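Local coordinates for protein EmGH1 (Erythrobacter marinus, PDB 5Z87) that probably acts as a beta-glucosidase of glycoside hydrolase family 3, releasing glucose from the non-reducing ends of beta-linked sugars, at residues 55-60 / 358-363; 61-66 / 370-375; 82-87 / 351-356; 324-329 / 334-339. All coordinates share one frame; numbering follows the deposited sequence.

How the interactions relate
All four interactions belong to the N-terminal, TIM-barrel-type domain and lie away from the pocket that holds dithiothreitol and from the magnesium site. Interactions 1, 2 and 3 form a tight group, with centres 9 Å (1 to 3), 10 Å (2 to 3) and 12 Å (1 to 2) apart. Ala60 CB of interaction 1 meets Pro356 CG of interaction 3 at 3.5 Å, and Met59 O lies 3.5 Å from Ala373 CB of interaction 2. Between interactions 2 and 3, Asn64 OD1 approaches Leu353 CD1 to 3.5 Å. Interaction 4 stands about 17 to 18 Å from the others, centre to centre, yet its helix touches interaction 2 through Leu338 and Ala372, and interaction 3 through Ala334 and Val351.

Interaction 1: residues 55-60 / 358-363; sequences TLDEMA and LVRDGL. With GOL (glycerol), chain H.
Asp57 OD1 is gripped from two directions, by Arg360 NH1 at 2.9 Å and, weakly, by O2 of a bound glycerol that probably came from the crystallisation liquor. The salt bridge uses the syn lone pair of OD1, and OD1 lies almost in the guanidinium plane; the carboxylate and guanidinium planes are at 81° to each other, and the arginine engages only OD1, through NH1 alone. Arg360 NH2 in turn donates to glycerol O2 at 3.2 Å, and a second bond to Gln357 further fixes the guanidinium. The arginine chain bends at CG-CD (chi3 -64°), turning its end toward Asp57 of helix 56-61. Beside the charges, Leu56 and Val359 meet tip to tip, CD2 to CG1 at 3.7 Å, while Leu56 CD2 also rests on the Arg360 CG methylene: branched apolar residues suit this partly exposed meeting of two helices. Were Asp57 an alanine, Arg360 NH1 would probably lose its charged mate, and the guanidinium, still bonded to Gln357, would be less firmly oriented. The two helices carry classic end signals: a capping box, in which Thr55 and Glu58 exchange bonds, starts helix 56-61, and a Schellman motif with Gly362 at positive phi follows the last turn of the other helix.

Interaction 2: residues 61-66 / 370-375; sequences AQLNCP and RRAAER
Leu63 turns CG to the side opposite its own carbonyl carbon (chi1 -47°), and an extended second torsion (chi2 -172°) carries both methyls forward onto helix 366-382 at Ala372 and Ala373. There both branches lie against one methyl group: CD2 lies 3.7 Å and CD1 3.8 Å from Ala372 CB. CD2 presses further into the helix surface, 3.5 Å from Ala373 N, with the Ala373 methyl beside it at 4.0 Å. Alanines suit these places because their short side chains let a leucine come down close to the helix backbone. Gln62 adds only the hydrocarbon root of its side chain, CB against Ala373 CB; its amide leads off to Lys380, which satisfies OE1 in this buried setting. On the same helix Arg370 reaches Glu374, one turn on, with NE and NH2 both meeting the single oxygen OE1, the NE bond being 2.7 Å long. A type I turn from Ala61 to Asn64 joins helix 56-61 to strand 64-65, which bonds to the strands at 91-93 and 345-346. The first and last strands of the barrel thus meet here, and helix 366-382 packs outside that seam, as in a TIM barrel.

Interaction 3: residues 82-87 / 351-356; sequences FPYFAH and VYLMLP
Leu353 is the residue of 351-356 that meets Phe82 and Tyr84, and the 3-10 turn that presents it begins with two residues facing other parts of the fold. Val351 and Tyr352 both give their backbone N-H groups to the carboxylate of Glu345, which pins the start of the turn; the apolar branches of Val351 suit a buried place where they touch Val317 and Ala334. Tyr352 sends its hydroxyl to the carbonyl of Val342, so the one polar atom of a buried ring is satisfied. Next comes Leu353, with CG beside its own backbone N (chi1 -83°) and its fork directed at the two rings. One branch, CD2, approaches Phe82 CD1 at 3.7 Å, while CG sits 3.9 Å from Tyr84 CE2 and CD1 lies 4.0 Å from that same carbon. Both rings are met at a slant, and the leucine fork suits a place beside two of them. Tyr84 adopts the crowded first torsion (chi1 77°), which swings its ring over toward the leucine. Met354 N bonds back to Val351 O, closing the turn. Leu355 then lays CD1 on one face of the Tyr352 ring, 3.6 Å above its plane, and Pro356, lacking an N-H to satisfy, suits the first turn of helix 355-360. The contact thus joins the loop between helix 75-81 and strand 91-93 to the lead-in of helix 355-360, with Phe78 of helix 75-81 against Phe82 and Tyr84, helix 56-61 touching Tyr84 and Pro356, and helix 330-340 lying against Val351 and Tyr352.

Interaction 4: residues 324-329 / 334-339; sequences HGVAGS and AIMGLR
Ala327 and Met336 come closest of the two backbones, their CA atoms 7.5 Å apart, where an irregular loop runs past the side of helix 330-340. Gly325 leaves helical geometry with a positive phi (71°), a shape that glycine takes easily, and after Gly328 the chain reaches Ser329, the N-cap of helix 330-340, whose OG takes a bond from Glu332 N. Met336 carries the contact. Its chain is extended beyond CG, so that the thioether reaches the loop: SD lies 3.9 Å from Ala327 CB and 4.1 Å from Val326 CG1. The methyl CE passes on to the backbone, 4.0 Å from Ala327 CA and 3.9 Å from Val326 O. A long, flexible, apolar methionine suits the span between helix and loop, while the small Ala327 lets sulfur and methyl lie close to the chain. With Met336 shortened to an alanine, the loss of the thioether would probably open a gap between loop and helix at Val326 and Ala327, though Ile320 would still pack on Ala327. On the loop, Val326 also touches Ser717 of the second subunit, and Gly325 shares backbone hydrogen bonds with that subunit; the His324 ring bonds to the carbonyl of His281, a residue of the dithiothreitol pocket. The arrangement is a loop folded back on the helix it leads into, in the connection from strand 309-311 through helix 330-340 to strand 345-346 of a TIM-barrel-type domain.

Interaction 1: residues 55-60 / 358-363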
loop_
_atom_site.group_PDB
_atom_site.type_symbol
_atom_site.label_atom_id
_atom_site.label_comp_id
_atom_site.label_asym_id
_atom_site.label_seq_id
_atom_site.Cartn_x
_atom_site.Cartn_y
_atom_site.Cartn_z
ATOM N N THR A 55 6.619 48.423 3.279
ATOM C CA THR A 55 7.696 48.033 4.174
ATOM C C THR A 55 7.750 46.505 4.333
ATOM O O THR A 55 6.855 45.771 3.910
ATOM C CB THR A 55 7.523 48.694 5.544
ATOM O OG1 THR A 55 6.421 48.083 6.244
ATOM C CG2 THR A 55 7.275 50.213 5.388
ATOM N N LEU A 56 8.827 46.036 4.969
ATOM C CA LEU A 56 8.937 44.628 5.340
ATOM C C LEU A 56 7.731 44.171 6.158
ATOM O O LEU A 56 7.125 43.131 5.868
ATOM C CB LEU A 56 10.227 44.404 6.127
ATOM C CG LEU A 56 10.393 43.051 6.822
ATOM C CD1 LEU A 56 10.433 41.950 5.789
ATOM C CD2 LEU A 56 11.656 43.029 7.667
ATOM N N ASP A 57 7.370 44.942 7.189
ATOM C CA ASP A 57 6.264 44.562 8.063
ATOM C C ASP A 57 4.931 44.553 7.325
ATOM O O ASP A 57 4.063 43.717 7.618
ATOM C CB ASP A 57 6.198 45.504 9.266
ATOM C CG ASP A 57 7.337 45.278 10.242
ATOM O OD1 ASP A 57 8.138 44.351 10.017
ATOM O OD2 ASP A 57 7.431 46.024 11.241
ATOM N N GLU A 58 4.750 45.459 6.361
ATOM C CA GLU A 58 3.495 45.494 5.616
ATOM C C GLU A 58 3.384 44.319 4.650
ATOM O O GLU A 58 2.306 43.737 4.496
ATOM C CB GLU A 58 3.367 46.820 4.870
ATOM C CG GLU A 58 3.257 48.034 5.810
ATOM C CD GLU A 58 3.211 49.337 5.034
ATOM O OE1 GLU A 58 3.911 49.438 3.996
ATOM O OE2 GLU A 58 2.462 50.249 5.456
ATOM N N MET A 59 4.480 43.967 3.978
ATOM C CA MET A 59 4.458 42.794 3.115
ATOM C C MET A 59 4.280 41.516 3.924
ATOM O O MET A 59 3.516 40.627 3.530
ATOM C CB MET A 59 5.736 42.723 2.291
ATOM C CG MET A 59 5.780 43.742 1.187
ATOM S SD MET A 59 7.238 43.537 0.160
ATOM C CE MET A 59 8.527 43.861 1.370
ATOM N N ALA A 60 4.973 41.414 5.059
ATOM C CA ALA A 60 4.887 40.203 5.861
ATOM C C ALA A 60 3.470 39.959 6.349
ATOM O O ALA A 60 3.046 38.807 6.467
ATOM C CB ALA A 60 5.856 40.280 7.038
ATOM N N LEU A 358 12.903 37.454 11.665
ATOM C CA LEU A 358 13.946 36.604 11.087
ATOM C C LEU A 358 14.724 37.350 10.015
ATOM O O LEU A 358 15.942 37.182 9.894
ATOM C CB LEU A 358 13.346 35.316 10.505
ATOM C CG LEU A 358 12.824 34.323 11.546
ATOM C CD1 LEU A 358 11.809 33.367 10.926
ATOM C CD2 LEU A 358 13.990 33.571 12.209
ATOM N N VAL A 359 14.027 38.153 9.210
ATOM C CA VAL A 359 14.700 38.983 8.218
ATOM C C VAL A 359 15.602 39.997 8.908
ATOM O O VAL A 359 16.774 40.165 8.545
ATOM C CB VAL A 359 13.665 39.675 7.318
ATOM C CG1 VAL A 359 14.319 40.781 6.494
ATOM C CG2 VAL A 359 12.983 38.644 6.433
ATOM N N ARG A 360 15.078 40.665 9.938
ATOM C CA ARG A 360 15.874 41.672 10.633
ATOM C C ARG A 360 17.053 41.033 11.359
ATOM O O ARG A 360 18.153 41.595 11.376
ATOM C CB ARG A 360 14.987 42.475 11.587
ATOM C CG ARG A 360 14.084 43.484 10.848
ATOM C CD ARG A 360 13.393 44.452 11.798
ATOM N NE ARG A 360 12.492 43.739 12.688
ATOM C CZ ARG A 360 11.184 43.621 12.478
ATOM N NH1 ARG A 360 10.636 44.186 11.408
ATOM N NH2 ARG A 360 10.424 42.942 13.337
ATOM N N ASP A 361 16.864 39.838 11.918
ATOM C CA ASP A 361 17.967 39.139 12.563
ATOM C C ASP A 361 18.981 38.562 11.570
ATOM O O ASP A 361 20.012 38.034 12.003
ATOM C CB ASP A 361 17.429 38.029 13.470
ATOM C CG ASP A 361 16.788 38.572 14.734
ATOM O OD1 ASP A 361 16.914 39.782 14.995
ATOM O OD2 ASP A 361 16.151 37.790 15.469
ATOM N N GLY A 362 18.740 38.656 10.266
ATOM C CA GLY A 362 19.703 38.151 9.307
ATOM C C GLY A 362 19.632 36.667 9.020
ATOM O O GLY A 362 20.499 36.145 8.309
ATOM N N LEU A 363 18.627 35.969 9.539
ATOM C CA LEU A 363 18.474 34.539 9.310
ATOM C C LEU A 363 17.643 34.216 8.075
ATOM O O LEU A 363 17.451 33.033 7.777
ATOM C CB LEU A 363 17.850 33.885 10.545
ATOM C CG LEU A 363 18.575 34.306 11.821
ATOM C CD1 LEU A 363 17.750 34.015 13.066
ATOM C CD2 LEU A 363 19.928 33.618 11.880
HETATM C C1 GOL H . 6.462 41.580 14.515
HETATM O O1 GOL H . 7.788 41.100 14.507
HETATM C C2 GOL H . 6.240 42.247 13.134
HETATM O O2 GOL H . 7.253 43.153 12.814
HETATM C C3 GOL H . 4.853 42.931 13.220
HETATM O O3 GOL H . 4.708 43.660 12.018
#

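Interaction 2: residues 61-66 / 370-375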
loop_
_atom_site.group_PDB
_atom_site.type_symbol
_atom_site.label_atom_id
_atom_site.label_comp_id
_atom_site.label_asym_id
_atom_site.label_seq_id
_atom_site.Cartn_x
_atom_site.Cartn_y
_atom_site.Cartn_z
ATOM N N ALA A 61 2.716 41.018 6.613
ATOM C CA ALA A 61 1.370 40.835 7.143
ATOM C C ALA A 61 0.455 40.159 6.124
ATOM O O ALA A 61 -0.498 39.469 6.503
ATOM C CB ALA A 61 0.800 42.187 7.582
ATOM N N GLN A 62 0.732 40.341 4.832
ATOM C CA GLN A 62 -0.027 39.681 3.780
ATOM C C GLN A 62 0.204 38.168 3.725
ATOM O O GLN A 62 -0.462 37.496 2.934
ATOM C CB GLN A 62 0.316 40.313 2.423
ATOM C CG GLN A 62 0.006 41.809 2.340
ATOM C CD GLN A 62 -1.484 42.098 2.419
ATOM O OE1 GLN A 62 -2.289 41.520 1.678
ATOM N NE2 GLN A 62 -1.869 42.978 3.350
ATOM N N LEU A 63 1.109 37.610 4.534
ATOM C CA LEU A 63 1.400 36.180 4.485
ATOM C C LEU A 63 0.718 35.401 5.603
ATOM O O LEU A 63 0.975 34.203 5.757
ATOM C CB LEU A 63 2.912 35.942 4.526
ATOM C CG LEU A 63 3.735 36.823 3.575
ATOM C CD1 LEU A 63 5.177 36.390 3.546
ATOM C CD2 LEU A 63 3.161 36.799 2.170
ATOM N N ASN A 64 -0.145 36.049 6.383
ATOM C CA ASN A 64 -0.840 35.416 7.498
ATOM C C ASN A 64 -2.309 35.216 7.150
ATOM O O ASN A 64 -2.922 36.082 6.516
ATOM C CB ASN A 64 -0.719 36.268 8.765
ATOM C CG ASN A 64 0.718 36.655 9.068
ATOM O OD1 ASN A 64 1.620 35.843 8.910
ATOM N ND2 ASN A 64 0.936 37.899 9.504
ATOM N N CYS A 65 -2.874 34.077 7.568
ATOM C CA CYS A 65 -4.297 33.779 7.372
ATOM C C CYS A 65 -4.855 33.009 8.563
ATOM O O CYS A 65 -4.987 31.778 8.521
ATOM C CB CYS A 65 -4.516 32.987 6.082
ATOM S SG CYS A 65 -6.259 32.738 5.657
ATOM N N PRO A 66 -5.207 33.704 9.646
ATOM C CA PRO A 66 -5.835 33.034 10.793
ATOM C C PRO A 66 -7.313 32.783 10.528
ATOM O O PRO A 66 -7.875 33.197 9.513
ATOM C CB PRO A 66 -5.654 34.040 11.937
ATOM C CG PRO A 66 -5.783 35.374 11.231
ATOM C CD PRO A 66 -5.095 35.163 9.866
ATOM N N ARG A 370 9.114 39.213 -0.027
ATOM C CA ARG A 370 8.611 39.979 -1.163
ATOM C C ARG A 370 8.080 39.066 -2.268
ATOM O O ARG A 370 7.059 39.375 -2.899
ATOM C CB ARG A 370 9.726 40.899 -1.686
ATOM C CG ARG A 370 9.586 41.381 -3.127
ATOM C CD ARG A 370 8.421 42.320 -3.276
ATOM N NE ARG A 370 8.170 42.740 -4.659
ATOM C CZ ARG A 370 8.457 43.957 -5.128
ATOM N NH1 ARG A 370 9.026 44.854 -4.327
ATOM N NH2 ARG A 370 8.185 44.275 -6.394
ATOM N N ARG A 371 8.762 37.941 -2.522
ATOM C CA ARG A 371 8.249 36.973 -3.491
ATOM C C ARG A 371 6.857 36.492 -3.091
ATOM O O ARG A 371 5.927 36.478 -3.908
ATOM C CB ARG A 371 9.219 35.792 -3.619
ATOM C CG ARG A 371 8.816 34.782 -4.702
ATOM C CD ARG A 371 9.765 33.574 -4.732
ATOM N NE ARG A 371 9.672 32.737 -3.530
ATOM C CZ ARG A 371 10.249 31.542 -3.404
ATOM N NH1 ARG A 371 10.965 31.029 -4.404
ATOM N NH2 ARG A 371 10.111 30.856 -2.280
ATOM N N ALA A 372 6.683 36.139 -1.820
ATOM C CA ALA A 372 5.392 35.636 -1.371
ATOM C C ALA A 372 4.333 36.739 -1.377
ATOM O O ALA A 372 3.244 36.564 -1.943
ATOM C CB ALA A 372 5.537 35.013 0.019
ATOM N N ALA A 373 4.639 37.897 -0.775
ATOM C CA ALA A 373 3.634 38.959 -0.682
ATOM C C ALA A 373 3.205 39.459 -2.057
ATOM O O ALA A 373 2.053 39.870 -2.238
ATOM C CB ALA A 373 4.149 40.115 0.171
ATOM N N GLU A 374 4.092 39.408 -3.050
ATOM C CA GLU A 374 3.699 39.918 -4.352
ATOM C C GLU A 374 2.713 38.975 -5.030
ATOM O O GLU A 374 1.771 39.434 -5.684
ATOM C CB GLU A 374 4.931 40.169 -5.234
ATOM C CG GLU A 374 4.570 40.952 -6.493
ATOM C CD GLU A 374 5.772 41.365 -7.331
ATOM O OE1 GLU A 374 6.809 41.764 -6.742
ATOM O OE2 GLU A 374 5.665 41.284 -8.582
ATOM N N ARG A 375 2.907 37.656 -4.874
ATOM C CA ARG A 375 1.940 36.686 -5.392
ATOM C C ARG A 375 0.562 36.931 -4.798
ATOM O O ARG A 375 -0.444 36.984 -5.519
ATOM C CB ARG A 375 2.401 35.255 -5.081
ATOM C CG ARG A 375 3.576 34.788 -5.898
ATOM C CD ARG A 375 4.469 33.852 -5.114
ATOM N NE ARG A 375 5.472 33.247 -5.982
ATOM C CZ ARG A 375 6.307 32.279 -5.617
ATOM N NH1 ARG A 375 6.276 31.789 -4.385
ATOM N NH2 ARG A 375 7.182 31.807 -6.491
#

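Interaction 3: residues 82-87 / 351-356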
loop_
_atom_site.group_PDB
_atom_site.type_symbol
_atom_site.label_atom_id
_atom_site.label_comp_id
_atom_site.label_asym_id
_atom_site.label_seq_id
_atom_site.Cartn_x
_atom_site.Cartn_y
_atom_site.Cartn_z
ATOM N N PHE A 82 -1.655 40.372 18.203
ATOM C CA PHE A 82 -0.811 40.087 17.043
ATOM C C PHE A 82 -0.495 41.396 16.326
ATOM O O PHE A 82 -1.259 41.864 15.466
ATOM C CB PHE A 82 -1.484 39.069 16.119
ATOM C CG PHE A 82 -2.015 37.847 16.847
ATOM C CD1 PHE A 82 -1.169 36.798 17.179
ATOM C CD2 PHE A 82 -3.354 37.763 17.209
ATOM C CE1 PHE A 82 -1.647 35.680 17.849
ATOM C CE2 PHE A 82 -3.851 36.644 17.884
ATOM C CZ PHE A 82 -2.992 35.600 18.205
ATOM N N PRO A 83 0.644 42.008 16.648
ATOM C CA PRO A 83 0.915 43.378 16.181
ATOM C C PRO A 83 0.944 43.569 14.667
ATOM O O PRO A 83 0.677 44.691 14.214
ATOM C CB PRO A 83 2.278 43.683 16.811
ATOM C CG PRO A 83 2.241 42.891 18.110
ATOM C CD PRO A 83 1.570 41.597 17.722
ATOM N N TYR A 84 1.237 42.537 13.868
ATOM C CA TYR A 84 1.228 42.720 12.413
ATOM C C TYR A 84 -0.109 43.238 11.888
ATOM O O TYR A 84 -0.152 43.785 10.783
ATOM C CB TYR A 84 1.560 41.412 11.678
ATOM C CG TYR A 84 0.402 40.422 11.624
ATOM C CD1 TYR A 84 -0.587 40.514 10.646
ATOM C CD2 TYR A 84 0.310 39.387 12.548
ATOM C CE1 TYR A 84 -1.638 39.625 10.612
ATOM C CE2 TYR A 84 -0.737 38.493 12.517
ATOM C CZ TYR A 84 -1.700 38.608 11.545
ATOM O OH TYR A 84 -2.741 37.712 11.519
ATOM N N PHE A 85 -1.204 43.028 12.620
ATOM C CA PHE A 85 -2.518 43.414 12.114
ATOM C C PHE A 85 -2.656 44.930 11.994
ATOM O O PHE A 85 -3.555 45.408 11.299
ATOM C CB PHE A 85 -3.618 42.839 13.018
ATOM C CG PHE A 85 -5.012 42.982 12.461
ATOM C CD1 PHE A 85 -5.328 42.497 11.196
ATOM C CD2 PHE A 85 -6.008 43.598 13.206
ATOM C CE1 PHE A 85 -6.607 42.631 10.684
ATOM C CE2 PHE A 85 -7.291 43.742 12.701
ATOM C CZ PHE A 85 -7.594 43.262 11.437
ATOM N N ALA A 86 -1.771 45.690 12.631
ATOM C CA ALA A 86 -1.710 47.123 12.381
ATOM C C ALA A 86 -1.519 47.434 10.901
ATOM O O ALA A 86 -1.892 48.521 10.452
ATOM C CB ALA A 86 -0.583 47.743 13.218
ATOM N N HIS A 87 -0.982 46.493 10.123
ATOM C CA HIS A 87 -0.789 46.670 8.689
ATOM C C HIS A 87 -1.763 45.843 7.860
ATOM O O HIS A 87 -1.518 45.609 6.674
ATOM C CB HIS A 87 0.646 46.327 8.307
ATOM C CG HIS A 87 1.648 46.810 9.303
ATOM N ND1 HIS A 87 1.899 48.151 9.510
ATOM C CD2 HIS A 87 2.441 46.137 10.171
ATOM C CE1 HIS A 87 2.816 48.282 10.453
ATOM N NE2 HIS A 87 3.156 47.077 10.877
ATOM N N VAL A 351 3.611 30.334 12.453
ATOM C CA VAL A 351 5.050 30.543 12.511
ATOM C C VAL A 351 5.484 31.645 11.546
ATOM O O VAL A 351 6.556 32.236 11.734
ATOM C CB VAL A 351 5.820 29.223 12.260
ATOM C CG1 VAL A 351 5.432 28.176 13.292
ATOM C CG2 VAL A 351 5.598 28.700 10.838
ATOM N N TYR A 352 4.671 31.964 10.529
ATOM C CA TYR A 352 5.032 33.078 9.656
ATOM C C TYR A 352 5.025 34.421 10.375
ATOM O O TYR A 352 5.546 35.393 9.825
ATOM C CB TYR A 352 4.102 33.161 8.449
ATOM C CG TYR A 352 4.546 32.327 7.277
ATOM C CD1 TYR A 352 5.496 31.319 7.434
ATOM C CD2 TYR A 352 4.005 32.535 6.012
ATOM C CE1 TYR A 352 5.913 30.535 6.343
ATOM C CE2 TYR A 352 4.407 31.755 4.911
ATOM C CZ TYR A 352 5.365 30.761 5.091
ATOM O OH TYR A 352 5.755 30.001 4.018
ATOM N N LEU A 353 4.459 34.502 11.581
ATOM C CA LEU A 353 4.553 35.734 12.350
ATOM C C LEU A 353 5.998 36.048 12.732
ATOM O O LEU A 353 6.308 37.202 13.042
ATOM C CB LEU A 353 3.672 35.653 13.598
ATOM C CG LEU A 353 2.175 35.987 13.430
ATOM C CD1 LEU A 353 1.511 35.183 12.336
ATOM C CD2 LEU A 353 1.394 35.800 14.726
ATOM N N MET A 354 6.891 35.056 12.688
ATOM C CA MET A 354 8.310 35.265 12.956
ATOM C C MET A 354 9.072 35.806 11.753
ATOM O O MET A 354 10.243 36.163 11.901
ATOM C CB MET A 354 8.978 33.951 13.403
ATOM C CG MET A 354 8.416 33.335 14.679
ATOM S SD MET A 354 9.096 31.681 14.995
ATOM C CE MET A 354 8.075 31.167 16.377
ATOM N N LEU A 355 8.455 35.859 10.571
ATOM C CA LEU A 355 9.202 36.225 9.367
ATOM C C LEU A 355 9.858 37.605 9.449
ATOM O O LEU A 355 11.037 37.722 9.067
ATOM C CB LEU A 355 8.287 36.120 8.146
ATOM C CG LEU A 355 7.821 34.730 7.732
ATOM C CD1 LEU A 355 7.006 34.831 6.444
ATOM C CD2 LEU A 355 9.005 33.787 7.558
ATOM N N PRO A 356 9.184 38.675 9.908
ATOM C CA PRO A 356 9.880 39.982 9.964
ATOM C C PRO A 356 11.102 39.967 10.866
ATOM O O PRO A 356 12.177 40.417 10.455
ATOM C CB PRO A 356 8.794 40.946 10.479
ATOM C CG PRO A 356 7.497 40.276 10.159
ATOM C CD PRO A 356 7.764 38.797 10.296
#

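Interaction 4: residues 324-329 / 334-339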
loop_
_atom_site.group_PDB
_atom_site.type_symbol
_atom_site.label_atom_id
_atom_site.label_comp_id
_atom_site.label_asym_id
_atom_site.label_seq_id
_atom_site.Cartn_x
_atom_site.Cartn_y
_atom_site.Cartn_z
ATOM N N HIS A 324 6.294 16.166 11.581
ATOM C CA HIS A 324 7.236 15.398 10.774
ATOM C C HIS A 324 8.631 15.307 11.392
ATOM O O HIS A 324 9.379 14.369 11.086
ATOM C CB HIS A 324 7.356 16.021 9.386
ATOM C CG HIS A 324 6.131 15.866 8.550
ATOM N ND1 HIS A 324 5.781 14.668 7.963
ATOM C CD2 HIS A 324 5.172 16.756 8.202
ATOM C CE1 HIS A 324 4.666 14.832 7.274
ATOM N NE2 HIS A 324 4.273 16.089 7.408
ATOM N N GLY A 325 9.023 16.269 12.222
ATOM C CA GLY A 325 10.368 16.223 12.771
ATOM C C GLY A 325 11.446 16.529 11.757
ATOM O O GLY A 325 12.553 15.989 11.848
ATOM N N VAL A 326 11.151 17.384 10.784
ATOM C CA VAL A 326 12.117 17.747 9.763
ATOM C C VAL A 326 12.763 19.094 10.063
ATOM O O VAL A 326 13.976 19.241 9.913
ATOM C CB VAL A 326 11.453 17.722 8.371
ATOM C CG1 VAL A 326 12.342 18.401 7.314
ATOM C CG2 VAL A 326 11.164 16.279 7.977
ATOM N N ALA A 327 11.984 20.070 10.523
ATOM C CA ALA A 327 12.526 21.337 10.981
ATOM C C ALA A 327 12.882 21.246 12.459
ATOM O O ALA A 327 12.136 20.673 13.258
ATOM C CB ALA A 327 11.521 22.471 10.753
ATOM N N GLY A 328 14.023 21.837 12.824
ATOM C CA GLY A 328 14.480 21.792 14.198
ATOM C C GLY A 328 13.726 22.704 15.138
ATOM O O GLY A 328 13.799 22.517 16.357
ATOM N N SER A 329 12.982 23.666 14.604
ATOM C CA SER A 329 12.256 24.600 15.450
ATOM C C SER A 329 11.134 25.209 14.625
ATOM O O SER A 329 11.063 25.029 13.411
ATOM C CB SER A 329 13.187 25.691 15.980
ATOM O OG SER A 329 13.779 26.375 14.887
ATOM N N ALA A 334 9.137 27.900 9.561
ATOM C CA ALA A 334 8.739 29.053 8.757
ATOM C C ALA A 334 9.699 29.256 7.594
ATOM O O ALA A 334 9.265 29.460 6.453
ATOM C CB ALA A 334 8.667 30.304 9.644
ATOM N N ILE A 335 11.009 29.132 7.848
ATOM C CA ILE A 335 11.998 29.373 6.797
ATOM C C ILE A 335 11.902 28.309 5.710
ATOM O O ILE A 335 11.943 28.619 4.512
ATOM C CB ILE A 335 13.417 29.439 7.387
ATOM C CG1 ILE A 335 13.570 30.674 8.272
ATOM C CG2 ILE A 335 14.456 29.481 6.256
ATOM C CD1 ILE A 335 14.941 30.781 8.943
ATOM N N MET A 336 11.786 27.035 6.106
ATOM C CA MET A 336 11.661 25.960 5.121
ATOM C C MET A 336 10.423 26.140 4.246
ATOM O O MET A 336 10.504 26.047 3.015
ATOM C CB MET A 336 11.622 24.605 5.824
ATOM C CG MET A 336 12.968 24.148 6.333
ATOM S SD MET A 336 12.868 22.493 7.056
ATOM C CE MET A 336 14.553 22.305 7.646
ATOM N N GLY A 337 9.261 26.395 4.864
ATOM C CA GLY A 337 8.048 26.580 4.076
ATOM C C GLY A 337 8.134 27.746 3.100
ATOM O O GLY A 337 7.737 27.632 1.933
ATOM N N LEU A 338 8.643 28.888 3.562
ATOM C CA LEU A 338 8.697 30.064 2.696
ATOM C C LEU A 338 9.664 29.857 1.533
ATOM O O LEU A 338 9.328 30.141 0.374
ATOM C CB LEU A 338 9.081 31.294 3.521
ATOM C CG LEU A 338 8.835 32.623 2.826
ATOM C CD1 LEU A 338 7.347 32.881 2.753
ATOM C CD2 LEU A 338 9.565 33.743 3.580
ATOM N N ARG A 339 10.868 29.341 1.815
ATOM C CA ARG A 339 11.821 29.118 0.727
ATOM C C ARG A 339 11.365 28.002 -0.193
ATOM O O ARG A 339 11.646 28.041 -1.400
ATOM C CB ARG A 339 13.211 28.793 1.264
ATOM C CG ARG A 339 13.620 29.590 2.471
ATOM C CD ARG A 339 14.730 30.547 2.194
ATOM N NE ARG A 339 15.859 29.896 1.554
ATOM C CZ ARG A 339 16.803 29.239 2.210
ATOM N NH1 ARG A 339 17.805 28.677 1.540
ATOM N NH2 ARG A 339 16.741 29.149 3.532
#